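Local coordinates for protein 2-methyl-aconitate isomerase (Shewanella oneidensis, PDB 5K87) that catalyses the cis-trans isomerization of 2-methyl-aconitate in the 2-methylcitrate route of propionate breakdown, working as a homodimer, at residues G68-S71 and S72-E75; I141-A144 and N145-K148; K254-T257 and I258-H261; L343-G347 and G348-A352. The protein carries 1 engineered substitution. All coordinates share one frame; numbering follows the deposited sequence. Where two conformers were deposited one is given.

Contact 1 of 4, residues G68-S71 and S72-E75. Engineered in segment 72-75: E75 (natural residue Lys). With MLI (malonate ion), chain C.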
ATOM      1  N   GLY A  68       3.705   0.112   1.845  1.00 11.48           N
ATOM      2  CA  GLY A  68       2.402  -0.240   1.314  1.00 13.68           C
ATOM      3  C   GLY A  68       1.803  -1.464   1.975  1.00 13.20           C
ATOM      4  O   GLY A  68       0.846  -2.049   1.457  1.00 13.91           O
ATOM      5  N   ALA A  69       2.357  -1.844   3.123  1.00 12.18           N
ATOM      6  CA  ALA A  69       1.803  -2.914   3.953  1.00 13.29           C
ATOM      7  C   ALA A  69       1.863  -4.299   3.305  1.00 12.43           C
ATOM      8  O   ALA A  69       1.053  -5.171   3.621  1.00 13.68           O
ATOM      9  CB  ALA A  69       0.369  -2.577   4.394  1.00 17.12           C
ATOM     10  N   THR A  70       2.827  -4.498   2.412  1.00 11.21           N
ATOM     11  CA  THR A  70       3.127  -5.811   1.866  1.00 11.71           C
ATOM     12  C   THR A  70       4.641  -5.934   1.818  1.00 11.63           C
ATOM     13  O   THR A  70       5.358  -4.923   1.830  1.00 12.12           O
ATOM     14  CB  THR A  70       2.567  -6.014   0.447  1.00 12.76           C
ATOM     15  OG1 THR A  70       3.293  -5.184  -0.469  1.00 12.54           O
ATOM     16  CG2 THR A  70       1.079  -5.686   0.378  1.00 14.47           C
ATOM     17  N   SER A  71       5.139  -7.163   1.745  1.00 11.40           N
ATOM     18  CA  SER A  71       6.581  -7.357   1.717  1.00 13.35           C
ATOM     19  C   SER A  71       7.206  -6.673   0.494  1.00 12.53           C
ATOM     20  O   SER A  71       8.324  -6.147   0.577  1.00 15.16           O
ATOM     21  CB  SER A  71       6.941  -8.848   1.765  1.00 15.52           C
ATOM     22  OG  SER A  71       6.564  -9.516   0.582  1.00 17.45           O
ATOM     23  N   SER A  72       6.480  -6.654  -0.620  1.00 12.03           N
ATOM     24  CA  SER A  72       7.042  -6.082  -1.839  0.56 12.99           C
ATOM     25  C   SER A  72       6.939  -4.558  -1.882  1.00 12.75           C
ATOM     26  O   SER A  72       7.413  -3.934  -2.832  1.00 13.60           O
ATOM     27  CB  SER A  72       6.406  -6.711  -3.080  0.56 17.05           C
ATOM     28  OG  SER A  72       4.998  -6.646  -3.010  0.56 15.91           O
ATOM     29  N   THR A  73       6.351  -3.963  -0.846  1.00 11.11           N
ATOM     30  CA  THR A  73       6.268  -2.510  -0.721  1.00 11.02           C
ATOM     31  C   THR A  73       6.729  -2.026   0.649  1.00 12.10           C
ATOM     32  O   THR A  73       6.348  -0.931   1.070  1.00 15.47           O
ATOM     33  CB  THR A  73       4.840  -1.975  -0.968  1.00 12.30           C
ATOM     34  OG1 THR A  73       3.943  -2.515   0.010  1.00 13.66           O
ATOM     35  CG2 THR A  73       4.348  -2.335  -2.357  1.00 13.61           C
ATOM     36  N   SER A  74       7.542  -2.816   1.348  1.00 10.94           N
ATOM     37  CA  SER A  74       8.092  -2.406   2.638  1.00 11.03           C
ATOM     38  C   SER A  74       9.600  -2.610   2.550  1.00 10.67           C
ATOM     39  O   SER A  74      10.178  -3.483   3.198  1.00 12.12           O
ATOM     40  CB  SER A  74       7.456  -3.216   3.773  1.00 11.28           C
ATOM     41  OG  SER A  74       7.785  -2.687   5.059  1.00 11.56           O
ATOM     42  N   GLU A  75      10.215  -1.791   1.696  1.00 11.14           N
ATOM     43  CA  GLU A  75      11.548  -2.041   1.153  1.00 11.42           C
ATOM     44  C   GLU A  75      12.365  -0.766   1.128  1.00 11.35           C
ATOM     45  O   GLU A  75      11.864   0.300   0.736  1.00 11.10           O
ATOM     46  CB  GLU A  75      11.458  -2.619  -0.271  1.00 11.88           C
ATOM     47  CG  GLU A  75      10.787  -3.985  -0.318  1.00 13.34           C
ATOM     48  CD  GLU A  75      10.979  -4.739  -1.618  1.00 14.10           C
ATOM     49  OE1 GLU A  75      11.447  -4.173  -2.618  1.00 16.71           O
ATOM     50  OE2 GLU A  75      10.660  -5.944  -1.639  1.00 16.69           O
TER
HETATM   51  C1  MLI C 401       3.238 -10.625  -0.157  1.00 17.04           C
HETATM   52  C2  MLI C 401       2.728  -9.792   1.004  1.00 17.34           C
HETATM   53  C3  MLI C 401       3.609  -9.724  -1.312  1.00 16.78           C
HETATM   54  O6  MLI C 401       3.505  -9.491   1.940  1.00 18.76           O
HETATM   55  O7  MLI C 401       1.534  -9.408   1.020  1.00 22.54           O
HETATM   56  O8  MLI C 401       4.413  -8.776  -1.130  1.00 17.09           O
HETATM   57  O9  MLI C 401       3.107  -9.932  -2.440  1.00 15.84           O
HETATM   58  O   HOH W   1       2.326  -5.398  -2.940  1.00 18.96           O

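Contact 2 of 4, residues I141-A144 and N145-K148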
ATOM      1  N   ILE A 141      27.039  -3.947 -10.236  1.00 12.87           N
ATOM      2  CA  ILE A 141      26.557  -3.750  -8.875  1.00 12.82           C
ATOM      3  C   ILE A 141      27.195  -4.758  -7.937  1.00 12.76           C
ATOM      4  O   ILE A 141      27.180  -5.958  -8.208  1.00 13.04           O
ATOM      5  CB  ILE A 141      25.023  -3.916  -8.810  1.00 11.96           C
ATOM      6  CG1 ILE A 141      24.326  -2.918  -9.741  1.00 13.62           C
ATOM      7  CG2 ILE A 141      24.538  -3.732  -7.391  1.00 12.99           C
ATOM      8  CD1 ILE A 141      22.897  -3.280 -10.068  1.00 14.41           C
ATOM      9  N   TRP A 142      27.758  -4.275  -6.839  1.00 11.84           N
ATOM     10  CA  TRP A 142      28.191  -5.144  -5.757  1.00 12.19           C
ATOM     11  C   TRP A 142      27.038  -5.254  -4.774  1.00 11.53           C
ATOM     12  O   TRP A 142      26.671  -4.282  -4.104  1.00 11.76           O
ATOM     13  CB  TRP A 142      29.435  -4.586  -5.069  1.00 12.92           C
ATOM     14  CG  TRP A 142      29.892  -5.408  -3.900  1.00 14.24           C
ATOM     15  CD1 TRP A 142      29.918  -5.025  -2.585  1.00 15.82           C
ATOM     16  CD2 TRP A 142      30.390  -6.750  -3.938  1.00 15.25           C
ATOM     17  NE1 TRP A 142      30.408  -6.050  -1.808  1.00 18.47           N
ATOM     18  CE2 TRP A 142      30.697  -7.116  -2.610  1.00 16.38           C
ATOM     19  CE3 TRP A 142      30.603  -7.676  -4.965  1.00 15.84           C
ATOM     20  CZ2 TRP A 142      31.217  -8.373  -2.288  1.00 17.50           C
ATOM     21  CZ3 TRP A 142      31.112  -8.931  -4.636  1.00 18.50           C
ATOM     22  CH2 TRP A 142      31.415  -9.259  -3.309  1.00 17.65           C
ATOM     23  N   GLN A 143      26.442  -6.437  -4.731  1.00 11.86           N
ATOM     24  CA  GLN A 143      25.354  -6.723  -3.812  1.00 12.50           C
ATOM     25  C   GLN A 143      25.997  -6.988  -2.460  1.00 12.55           C
ATOM     26  O   GLN A 143      26.580  -8.050  -2.240  1.00 13.06           O
ATOM     27  CB  GLN A 143      24.533  -7.918  -4.304  1.00 12.47           C
ATOM     28  CG  GLN A 143      23.042  -7.781  -4.013  1.00 12.08           C
ATOM     29  CD  GLN A 143      22.781  -7.528  -2.545  1.00 12.35           C
ATOM     30  OE1 GLN A 143      23.425  -8.118  -1.681  1.00 13.39           O
ATOM     31  NE2 GLN A 143      21.856  -6.622  -2.251  1.00 13.02           N
ATOM     32  N   ALA A 144      25.919  -6.006  -1.572  1.00 12.98           N
ATOM     33  CA  ALA A 144      26.665  -6.047  -0.330  1.00 13.90           C
ATOM     34  C   ALA A 144      26.002  -6.854   0.780  1.00 13.91           C
ATOM     35  O   ALA A 144      26.662  -7.180   1.769  1.00 17.14           O
ATOM     36  CB  ALA A 144      26.975  -4.628   0.143  1.00 14.08           C
ATOM     37  N   ASN A 145      24.722  -7.183   0.638  1.00 13.57           N
ATOM     38  CA  ASN A 145      24.088  -8.090   1.597  1.00 14.33           C
ATOM     39  C   ASN A 145      24.659  -9.497   1.490  1.00 14.56           C
ATOM     40  O   ASN A 145      24.870 -10.162   2.506  1.00 16.15           O
ATOM     41  CB  ASN A 145      22.575  -8.194   1.369  1.00 12.71           C
ATOM     42  CG  ASN A 145      21.854  -6.863   1.487  1.00 13.73           C
ATOM     43  OD1 ASN A 145      21.728  -6.126   0.500  1.00 13.51           O
ATOM     44  ND2 ASN A 145      21.347  -6.556   2.680  1.00 13.43           N
ATOM     45  N   ILE A 146      24.858  -9.955   0.258  1.00 13.21           N
ATOM     46  CA  ILE A 146      25.201 -11.352  -0.007  1.00 15.30           C
ATOM     47  C   ILE A 146      26.572 -11.535  -0.670  1.00 14.73           C
ATOM     48  O   ILE A 146      27.023 -12.672  -0.860  1.00 16.04           O
ATOM     49  CB  ILE A 146      24.111 -12.046  -0.857  1.00 14.62           C
ATOM     50  CG1 ILE A 146      24.050 -11.449  -2.261  1.00 15.33           C
ATOM     51  CG2 ILE A 146      22.755 -11.948  -0.167  1.00 18.36           C
ATOM     52  CD1 ILE A 146      23.079 -12.160  -3.196  1.00 16.98           C
ATOM     53  N   GLY A 147      27.246 -10.442  -1.002  1.00 14.20           N
ATOM     54  CA  GLY A 147      28.582 -10.525  -1.572  1.00 14.14           C
ATOM     55  C   GLY A 147      28.606 -11.133  -2.965  1.00 15.87           C
ATOM     56  O   GLY A 147      29.369 -12.075  -3.228  1.00 15.66           O
ATOM     57  N   LYS A 148      27.779 -10.600  -3.862  1.00 14.15           N
ATOM     58  CA  LYS A 148      27.659 -11.111  -5.227  1.00 13.99           C
ATOM     59  C   LYS A 148      27.629  -9.968  -6.233  1.00 12.77           C
ATOM     60  O   LYS A 148      27.211  -8.855  -5.900  1.00 14.32           O
ATOM     61  CB  LYS A 148      26.371 -11.926  -5.382  1.00 15.09           C
ATOM     62  CG  LYS A 148      26.355 -13.254  -4.648  1.00 16.34           C
ATOM     63  CD  LYS A 148      27.351 -14.227  -5.258  1.00 17.86           C
ATOM     64  CE  LYS A 148      27.244 -15.610  -4.632  1.00 18.96           C
ATOM     65  NZ  LYS A 148      28.303 -16.515  -5.158  1.00 20.37           N
TER

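Contact 3 of 4, residues K254-T257 and I258-H261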
ATOM      1  N   LYS A 254       1.274 -23.824   8.360  1.00 16.24           N
ATOM      2  CA  LYS A 254       1.901 -25.028   7.834  1.00 15.54           C
ATOM      3  C   LYS A 254       3.142 -24.681   7.015  1.00 14.44           C
ATOM      4  O   LYS A 254       4.208 -25.267   7.214  1.00 14.53           O
ATOM      5  CB  LYS A 254       0.908 -25.837   7.002  1.00 16.77           C
ATOM      6  CG  LYS A 254       1.450 -27.166   6.491  1.00 18.66           C
ATOM      7  CD  LYS A 254       0.334 -27.944   5.806  1.00 20.04           C
ATOM      8  CE  LYS A 254       0.824 -29.259   5.231  1.00 23.23           C
ATOM      9  NZ  LYS A 254      -0.280 -29.956   4.507  1.00 25.73           N
ATOM     10  N   PHE A 255       3.013 -23.716   6.105  1.00 15.07           N
ATOM     11  CA  PHE A 255       4.162 -23.262   5.326  1.00 15.08           C
ATOM     12  C   PHE A 255       5.300 -22.803   6.221  1.00 13.76           C
ATOM     13  O   PHE A 255       6.461 -23.101   5.948  1.00 14.92           O
ATOM     14  CB  PHE A 255       3.778 -22.123   4.385  1.00 15.39           C
ATOM     15  CG  PHE A 255       3.200 -22.580   3.082  1.00 13.37           C
ATOM     16  CD1 PHE A 255       3.973 -23.285   2.175  1.00 15.54           C
ATOM     17  CD2 PHE A 255       1.899 -22.266   2.742  1.00 16.02           C
ATOM     18  CE1 PHE A 255       3.445 -23.693   0.967  1.00 19.07           C
ATOM     19  CE2 PHE A 255       1.363 -22.666   1.535  1.00 17.55           C
ATOM     20  CZ  PHE A 255       2.134 -23.388   0.647  1.00 17.65           C
ATOM     21  N   GLU A 256       4.968 -22.094   7.294  1.00 14.61           N
ATOM     22  CA  GLU A 256       6.003 -21.585   8.176  1.00 15.31           C
ATOM     23  C   GLU A 256       6.757 -22.708   8.894  1.00 13.87           C
ATOM     24  O   GLU A 256       7.972 -22.634   9.047  1.00 15.05           O
ATOM     25  CB  GLU A 256       5.445 -20.541   9.148  1.00 16.21           C
ATOM     26  CG  GLU A 256       6.491 -19.978  10.122  1.00 17.97           C
ATOM     27  CD  GLU A 256       7.711 -19.337   9.453  1.00 16.98           C
ATOM     28  OE1 GLU A 256       7.682 -18.998   8.248  1.00 17.65           O
ATOM     29  OE2 GLU A 256       8.723 -19.156  10.157  1.00 20.34           O
ATOM     30  N   THR A 257       6.032 -23.735   9.338  0.78 16.10           N
ATOM     31  CA  THR A 257       6.675 -24.873   9.994  0.78 16.81           C
ATOM     32  C   THR A 257       7.591 -25.615   9.021  0.78 15.61           C
ATOM     33  O   THR A 257       8.700 -26.002   9.378  0.78 16.77           O
ATOM     34  CB  THR A 257       5.646 -25.841  10.616  0.78 17.93           C
ATOM     35  OG1 THR A 257       4.814 -25.128  11.542  0.78 20.31           O
ATOM     36  CG2 THR A 257       6.363 -26.963  11.354  0.78 19.92           C
ATOM     37  N   ILE A 258       7.135 -25.793   7.786  1.00 13.89           N
ATOM     38  CA  ILE A 258       7.949 -26.440   6.769  1.00 15.10           C
ATOM     39  C   ILE A 258       9.193 -25.594   6.467  1.00 14.67           C
ATOM     40  O   ILE A 258      10.301 -26.123   6.364  1.00 14.42           O
ATOM     41  CB  ILE A 258       7.154 -26.728   5.489  1.00 14.23           C
ATOM     42  CG1 ILE A 258       5.972 -27.655   5.795  1.00 17.05           C
ATOM     43  CG2 ILE A 258       8.060 -27.378   4.465  1.00 17.63           C
ATOM     44  CD1 ILE A 258       4.959 -27.763   4.669  1.00 17.80           C
ATOM     45  N   ARG A 259       9.006 -24.278   6.350  1.00 13.60           N
ATOM     46  CA  ARG A 259      10.117 -23.363   6.099  1.00 14.28           C
ATOM     47  C   ARG A 259      11.167 -23.453   7.214  1.00 14.18           C
ATOM     48  O   ARG A 259      12.365 -23.491   6.947  1.00 13.71           O
ATOM     49  CB  ARG A 259       9.616 -21.923   5.944  1.00 13.42           C
ATOM     50  CG  ARG A 259      10.664 -20.956   5.394  1.00 13.46           C
ATOM     51  CD  ARG A 259      10.189 -19.497   5.473  1.00 12.61           C
ATOM     52  NE  ARG A 259      10.178 -19.030   6.852  1.00 13.35           N
ATOM     53  CZ  ARG A 259      11.218 -18.481   7.468  1.00 13.26           C
ATOM     54  NH1 ARG A 259      12.367 -18.262   6.836  1.00 13.84           N
ATOM     55  NH2 ARG A 259      11.100 -18.131   8.736  1.00 14.12           N
ATOM     56  N   ALA A 260      10.708 -23.494   8.462  1.00 14.19           N
ATOM     57  CA  ALA A 260      11.610 -23.607   9.605  1.00 13.97           C
ATOM     58  C   ALA A 260      12.413 -24.901   9.556  1.00 15.36           C
ATOM     59  O   ALA A 260      13.622 -24.906   9.773  1.00 15.13           O
ATOM     60  CB  ALA A 260      10.824 -23.529  10.894  1.00 14.63           C
ATOM     61  N   HIS A 261      11.734 -26.006   9.270  1.00 14.78           N
ATOM     62  CA  HIS A 261      12.420 -27.285   9.190  1.00 16.10           C
ATOM     63  C   HIS A 261      13.394 -27.334   8.021  1.00 16.76           C
ATOM     64  O   HIS A 261      14.471 -27.924   8.127  1.00 17.21           O
ATOM     65  CB  HIS A 261      11.416 -28.435   9.159  1.00 17.27           C
ATOM     66  CG  HIS A 261      10.879 -28.777  10.511  1.00 18.22           C
ATOM     67  ND1 HIS A 261       9.834 -28.092  11.093  1.00 21.53           N
ATOM     68  CD2 HIS A 261      11.280 -29.695  11.421  1.00 25.66           C
ATOM     69  CE1 HIS A 261       9.596 -28.594  12.292  1.00 23.42           C
ATOM     70  NE2 HIS A 261      10.460 -29.568  12.514  1.00 26.23           N
TER

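Contact 4 of 4, residues L343-G347 and G348-A352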
ATOM      1  N   LEU A 343      12.419 -31.106 -12.633  1.00 15.02           N
ATOM      2  CA  LEU A 343      11.484 -32.181 -12.939  1.00 17.07           C
ATOM      3  C   LEU A 343      10.094 -31.646 -13.274  1.00 17.05           C
ATOM      4  O   LEU A 343       9.423 -32.163 -14.165  1.00 18.10           O
ATOM      5  CB  LEU A 343      11.425 -33.186 -11.791  1.00 18.13           C
ATOM      6  CG  LEU A 343      12.709 -33.992 -11.573  1.00 18.42           C
ATOM      7  CD1 LEU A 343      12.558 -34.899 -10.367  1.00 26.20           C
ATOM      8  CD2 LEU A 343      13.072 -34.805 -12.810  1.00 24.90           C
ATOM      9  N   ALA A 344       9.664 -30.596 -12.573  1.00 15.93           N
ATOM     10  CA  ALA A 344       8.386 -29.967 -12.878  1.00 16.41           C
ATOM     11  C   ALA A 344       8.403 -29.418 -14.299  1.00 16.91           C
ATOM     12  O   ALA A 344       7.365 -29.349 -14.961  1.00 18.40           O
ATOM     13  CB  ALA A 344       8.075 -28.855 -11.872  1.00 16.23           C
ATOM     14  N   ALA A 345       9.590 -29.043 -14.768  1.00 16.07           N
ATOM     15  CA  ALA A 345       9.745 -28.480 -16.106  1.00 20.12           C
ATOM     16  C   ALA A 345      10.063 -29.534 -17.169  1.00 20.56           C
ATOM     17  O   ALA A 345      10.375 -29.195 -18.311  1.00 21.39           O
ATOM     18  CB  ALA A 345      10.807 -27.384 -16.106  1.00 19.88           C
ATOM     19  N   GLY A 346       9.977 -30.806 -16.796  1.00 20.64           N
ATOM     20  CA  GLY A 346      10.112 -31.882 -17.768  1.00 21.42           C
ATOM     21  C   GLY A 346      11.458 -32.580 -17.800  1.00 22.48           C
ATOM     22  O   GLY A 346      11.656 -33.522 -18.574  1.00 23.30           O
ATOM     23  N   GLY A 347      12.394 -32.127 -16.973  1.00 19.21           N
ATOM     24  CA  GLY A 347      13.687 -32.773 -16.866  1.00 19.32           C
ATOM     25  C   GLY A 347      14.653 -32.387 -17.966  1.00 19.77           C
ATOM     26  O   GLY A 347      14.283 -31.721 -18.929  1.00 21.55           O
ATOM     27  N   GLY A 348      15.906 -32.801 -17.809  1.00 19.89           N
ATOM     28  CA  GLY A 348      16.939 -32.540 -18.796  1.00 20.87           C
ATOM     29  C   GLY A 348      17.616 -31.196 -18.608  1.00 17.83           C
ATOM     30  O   GLY A 348      17.164 -30.357 -17.823  1.00 20.27           O
ATOM     31  N   GLU A 349      18.709 -30.980 -19.327  1.00 16.74           N
ATOM     32  CA  GLU A 349      19.374 -29.686 -19.317  1.00 17.38           C
ATOM     33  C   GLU A 349      18.434 -28.610 -19.861  1.00 18.13           C
ATOM     34  O   GLU A 349      17.638 -28.862 -20.766  1.00 20.11           O
ATOM     35  CB  GLU A 349      20.680 -29.753 -20.108  1.00 18.78           C
ATOM     36  CG  GLU A 349      21.717 -30.663 -19.460  1.00 18.50           C
ATOM     37  CD  GLU A 349      22.992 -30.762 -20.272  1.00 30.44           C
ATOM     38  OE1 GLU A 349      23.708 -29.746 -20.383  1.00 30.05           O
ATOM     39  OE2 GLU A 349      23.280 -31.854 -20.802  1.00 28.97           O
ATOM     40  N   LYS A 350      18.502 -27.421 -19.266  1.00 18.72           N
ATOM     41  CA  LYS A 350      17.585 -26.325 -19.584  1.00 18.07           C
ATOM     42  C   LYS A 350      18.280 -24.989 -19.443  1.00 18.31           C
ATOM     43  O   LYS A 350      18.634 -24.582 -18.333  1.00 21.97           O
ATOM     44  CB  LYS A 350      16.375 -26.344 -18.649  1.00 21.98           C
ATOM     45  CG  LYS A 350      15.473 -27.526 -18.848  1.00 26.73           C
ATOM     46  CD  LYS A 350      14.285 -27.477 -17.936  1.00 26.07           C
ATOM     47  CE  LYS A 350      13.448 -28.717 -18.134  1.00 26.40           C
ATOM     48  NZ  LYS A 350      13.009 -28.843 -19.553  1.00 32.09           N
ATOM     49  N   GLU A 351      18.450 -24.282 -20.553  0.90 16.49           N
ATOM     50  CA  GLU A 351      19.134 -22.993 -20.493  0.90 17.75           C
ATOM     51  C   GLU A 351      18.232 -21.857 -20.027  0.90 16.86           C
ATOM     52  O   GLU A 351      18.719 -20.782 -19.683  0.90 18.57           O
ATOM     53  CB  GLU A 351      19.817 -22.653 -21.823  0.90 25.00           C
ATOM     54  CG  GLU A 351      18.899 -22.529 -23.017  0.90 33.60           C
ATOM     55  CD  GLU A 351      19.680 -22.379 -24.312  0.90 50.58           C
ATOM     56  OE1 GLU A 351      20.892 -22.684 -24.312  0.90 49.23           O
ATOM     57  OE2 GLU A 351      19.086 -21.956 -25.325  0.90 57.04           O
ATOM     58  N   ALA A 352      16.928 -22.096 -20.006  1.00 15.20           N
ATOM     59  CA  ALA A 352      15.986 -21.103 -19.507  1.00 16.14           C
ATOM     60  C   ALA A 352      14.667 -21.779 -19.229  1.00 16.05           C
ATOM     61  O   ALA A 352      14.388 -22.857 -19.771  1.00 17.29           O
ATOM     62  CB  ALA A 352      15.784 -19.987 -20.525  1.00 16.15           C
TER

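Contact 1 of 4, residues G68-S71 and S72-E75
G68 opens a substrate-binding loop of the DAP-epimerase-like fold, the turn that leads into strand 75-81, by giving its N-H to T73 O (2.9 Å). A69 N is held from outside by Q62 OE1. T70 adds two more bonds to T73: its carbonyl O receives T73 N from above the carbonyl plane, and its OG1 lies 2.8 Å from T73 OG1 in a hydroxyl-to-hydroxyl bond whose direction is open. With chi1 at 69°, T70 OG1 sits between its own backbone N and carbonyl carbon, which puts it within reach of T73 OG1, while a water joins it to S72 OG. S71 begins the grip on malonate: its N-H runs almost straight (170°) to malonate O6, while S71 OG reaches O8 of the other carboxylate. S72 adds both its backbone N and its hydroxyl, so three donors of the two serines converge on O8, an arrangement suited to a substrate carboxylate. The carbonyl of S71 is bonded to Q95 NE2. The engineered E75, lysine in the natural enzyme, brings its carboxylate beside that carbonyl, S71 O lying 3.2 Å from E75 OE2, a pair of acceptors with no bond between them.

Contact 2 of 4, residues I141-A144 and N145-K148
Q143 and N145 join their side-chain amides edge to edge at the turn between strands 135-143 and 148-157. Q143 NE2 donates to N145 OD1 (2.8 Å) in a nearly straight bond, with OD1 in the plane of the Q143 amide and the two amide planes only 23° apart. The other end of the same amide serves the turn backbone: Q143 OE1 accepts I146 N at 3.0 Å, almost in line with its C=O bond, and a weak, bent bond from N145 N. The side chain can do this because it folds back at chi2 (-55°), which brings the amide over the turn. N145 is itself fixed from outside, its OD1 also taking F93 N and its ND2 reaching W105 O.

The backbone closes the hairpin with a G1 beta bulge, in which G147 and K148 both face Q143. Q143 N gives to K148 O (2.8 Å), and Q143 O receives K148 N on an in-plane lone pair as well as a weak bond from G147 N. The positive phi of G147 suits this bulge position.

Outside this polar core, W142 lays its indole along the G147-K148 backbone, with CH2 3.4 Å from G147 C and K148 N over one ring face, offset toward the rim. I146 CG1 packs against Q143 OE1 and CB. K148 NZ leaves the turn for A187 O and N185 O. The primary amide of Q143 thus acts as donor at one end and acceptor at the other, which sets its rotation and ties the turn's peptide N-H groups to a strand side chain.

Contact 3 of 4, residues K254-T257 and I258-H261
Side chains E256 and R259 form a salt bridge within the alpha-helix 249-266, one turn apart on a helix that packs on strands 205-209, 213-221 and 283-288. The carboxylate and guanidinium meet side-on: R259 NE donates to E256 OE1 (2.9 Å) and R259 NH2 to E256 OE2 (3.0 Å), each nitrogen gripping a different oxygen. Both oxygens lie close to the guanidinium plane and are approached on their syn sides, although the two flat groups are turned 31° from each other. E256 reaches its partner by bending at chi2 (57°), and R259 by bending at chi3 (72°).

Each charge has further company. R259 NH1 and NH2 are bonded to P282 O and R278 O, and E256 OE2 to Q279 NE2, so the pair joins the helix to the segment that leads into strand 283-288. Replacing R259 with a leucine would probably leave the E256 carboxylate without this countercharge and the carbonyls of R278 and P282 without this donor.

Along the backbone, I258 N, R259 N and A260 N bond to the carbonyls four residues earlier. On another side of the helix, I258 CD1 runs alongside K254 CG at 4.0 Å, and both side chains touch F215. T257 and H261 also lie side by side, T257 CG2 being 3.7 Å from H261 ND1. T257 O accepts twice, since H261 N and H261 ND1 approach from opposite faces of its carbonyl plane; the ND1 bond measures 2.9 Å, and T257 O lies in the plane of the imidazole.

Contact 4 of 4, residues L343-G347 and G348-A352
K350 points its side chain back across the glycine loop toward A345, so that a lysine ammonium meets two backbone carbonyls. Its chain runs extended from CB to CE and then bends at the last torsion (chi4 -58°), turning NZ toward A345 O at 2.9 Å. NZ stands well above the plane of that carbonyl. A second, weak bond goes from K350 NZ to G347 O at 3.2 Å, giving the ammonium two acceptors from the same turn. The aliphatic part is used as well: the A345 methyl points toward the lysine, with A345 CB 3.6 Å from K350 CE and slightly farther from CD.

Were the lysine cut back to an alanine here, the carbonyls of A345 and G347 would probably lose their shared donor, and a gap would be likely to open beside the A345 methyl.

The helix ends in a Schellman motif just where K350 reaches it. G346, with positive phi, is its C-prime residue; G346 N bonds to L343 O at 3.0 Å, and G347 N to N342 O. G347 and G348 also have positive phi, and a side chain on G348 would collide with the carbonyl O of G347. G348 O is held from outside by N342 ND2. The contact lies at the surface, away from the substrate site, where the lysine spans the loop that carries the chain from the end of helix 340-344 to the start of strand 352-357.

Overall arrangement
The four contacts follow one another along the chain in series, and none encloses or crosses another. Contact 1 closes a tight turn at the end of the long loop from helix 43-53, just before strand 75-81, at the malonate site. Contact 2 closes the hairpin between strands 135-143 and 148-157; its centre is about 22 Å from that of contact 1. Contact 3 closes no loop but lies within helix 249-266, which packs on strands 205-209, 213-221 and 283-288, with its nearest atoms about 12 Å from contact 1. Contact 4 bridges the exposed loop from helix 340-344 to strand 352-357, on the opposite side of the chain's centre from contact 1, their centres about 32 Å apart. None of the four touches another directly.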